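Local coordinates for oxidoreductase, short-chain dehydrogenase/reductase family (Aeromonas hydrophila subsp. hydrophila, PDB 3L6E), which is a putative oxidoreductase of the short-chain dehydrogenase/reductase family, probably nucleotide-cofactor dependent and perhaps a 3-dehydrosphinganine reductase, at the interface of chains A and B. Coordinates in Å, arbitrary orientation; residue numbers count along the deposited sequence, not the author numbering. Chains: chain A/B, Oxidoreductase, short-chain dehydrogenase/reductase family.

The interface of chains A and B. Residues chain A 209-210, 212-214, 217-219; chain B 202, 205-206.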
# COMPACT_ATOMS: atom_id res chain seq x y z
N ASP A 209 -7.17 0.66 -6.59
CA ASP A 209 -7.20 1.95 -5.91
C ASP A 209 -5.77 2.46 -5.75
O ASP A 209 -5.50 3.62 -5.96
CB ASP A 209 -7.89 1.88 -4.55
CG ASP A 209 -9.39 1.76 -4.65
OD1 ASP A 209 -9.92 1.67 -5.77
OD2 ASP A 209 -10.05 1.76 -3.59
N ALA A 210 -4.86 1.58 -5.36
CA ALA A 210 -3.49 1.98 -5.16
C ALA A 210 -2.86 2.46 -6.49
O ALA A 210 -2.03 3.34 -6.49
CB ALA A 210 -2.70 0.85 -4.55
N GLU A 212 -4.26 4.13 -8.88
CA GLU A 212 -4.88 5.36 -9.38
C GLU A 212 -3.84 6.49 -9.48
O GLU A 212 -3.07 6.71 -8.55
CB GLU A 212 -6.02 5.82 -8.47
CG GLU A 212 -7.30 5.00 -8.57
CD GLU A 212 -8.19 5.41 -9.73
OE1 GLU A 212 -8.46 6.63 -9.90
OE2 GLU A 212 -8.64 4.50 -10.48
N ALA A 213 -3.85 7.22 -10.59
CA ALA A 213 -2.95 8.36 -10.77
C ALA A 213 -3.37 9.56 -9.90
O ALA A 213 -4.53 9.87 -9.79
CB ALA A 213 -2.90 8.78 -12.24
N ARG A 214 -2.39 10.20 -9.27
CA ARG A 214 -2.60 11.46 -8.55
C ARG A 214 -1.43 12.39 -8.91
O ARG A 214 -0.38 11.92 -9.36
CB ARG A 214 -2.71 11.25 -7.03
CG ARG A 214 -3.78 10.22 -6.61
CD ARG A 214 -4.19 10.34 -5.13
NE ARG A 214 -5.00 9.19 -4.72
CZ ARG A 214 -6.32 9.13 -4.83
NH1 ARG A 214 -7.01 10.15 -5.34
NH2 ARG A 214 -6.97 8.04 -4.45
N CYS A 217 2.04 12.38 -6.17
CA CYS A 217 2.58 11.13 -5.66
C CYS A 217 1.91 9.91 -6.25
O CYS A 217 0.85 9.99 -6.87
CB CYS A 217 2.45 11.06 -4.13
SG CYS A 217 0.76 11.23 -3.53
N HIS A 218 2.56 8.77 -6.05
CA HIS A 218 1.99 7.47 -6.38
C HIS A 218 2.40 6.46 -5.31
O HIS A 218 3.32 6.70 -4.54
CB HIS A 218 2.50 6.98 -7.75
CG HIS A 218 3.98 6.78 -7.80
ND1 HIS A 218 4.88 7.81 -7.65
CD2 HIS A 218 4.73 5.66 -7.99
CE1 HIS A 218 6.11 7.34 -7.73
NE2 HIS A 218 6.05 6.04 -7.95
N VAL A 219 1.71 5.32 -5.29
CA VAL A 219 2.06 4.21 -4.40
C VAL A 219 3.21 3.44 -5.04
O VAL A 219 3.13 3.08 -6.20
CB VAL A 219 0.83 3.28 -4.20
CG1 VAL A 219 1.25 1.88 -3.69
CG2 VAL A 219 -0.16 3.94 -3.29
N ASP B 202 -3.34 14.40 -1.65
CA ASP B 202 -3.08 13.16 -2.40
C ASP B 202 -2.64 11.99 -1.47
O ASP B 202 -3.06 10.85 -1.66
CB ASP B 202 -2.01 13.40 -3.46
CG ASP B 202 -2.49 14.30 -4.63
OD1 ASP B 202 -3.70 14.50 -4.86
OD2 ASP B 202 -1.62 14.79 -5.35
N ALA B 205 -5.66 10.65 0.57
CA ALA B 205 -6.54 9.93 -0.32
C ALA B 205 -6.10 8.48 -0.52
O ALA B 205 -6.93 7.58 -0.41
CB ALA B 205 -6.65 10.67 -1.69
N TYR B 206 -4.80 8.27 -0.80
CA TYR B 206 -4.19 6.93 -0.87
C TYR B 206 -4.28 6.15 0.44
O TYR B 206 -4.63 4.96 0.45
CB TYR B 206 -2.71 7.03 -1.25
CG TYR B 206 -2.43 7.18 -2.72
CD1 TYR B 206 -2.97 6.28 -3.65
CD2 TYR B 206 -1.59 8.19 -3.19
CE1 TYR B 206 -2.70 6.42 -5.00
CE2 TYR B 206 -1.31 8.32 -4.53
CZ TYR B 206 -1.86 7.44 -5.43
OH TYR B 206 -1.58 7.58 -6.77
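B:Tyr206 pushes its phenol ring from helix 200-210 of chain B into a pocket on chain A, where A:Arg214 lies along one face and A:Val219 backs the other. The pocket is built from the C-terminal end of chain A's own helix 200-210, the loop that follows it and the start of strand 217-226. At the tip, the phenol OH gives a hydrogen bond of 2.5 Å to the backbone O of A:Glu212, and the C=O...OH angle of 170° puts the hydroxyl almost straight off the end of the carbonyl. A second, weak bond runs from the same hydroxyl to O of A:Cys217, which sits at the ring's edge in its plane.

The side chains of A:Arg214 and B:Tyr206 run antiparallel, each reaching past the other toward the opposite chain. The arginine chain runs straight out to NE (chi3 -169°), which carries NE over the middle of the ring. There NE of A:Arg214 makes a cation-pi contact, 3.5 Å from the centroid of the B:Tyr206 ring. The guanidinium does not stack flat: its plane stands 77° from the ring, with CD1 of B:Tyr206 at its edge. One guanidinium face is instead capped by the methyl CB of B:Ala205, 3.5 Å from CZ of A:Arg214. On the face opposite the arginine, CG2 of A:Val219 makes a CH-pi contact displaced toward the rim.

The twofold symmetry of the interface repeats this plug with the chains exchanged, so it may help hold the pair together, although the structure alone does not prove a dimer in solution. Toward the start of chain B's helix, SG of A:Cys217 packs on CB of B:Asp202 at 3.5 Å.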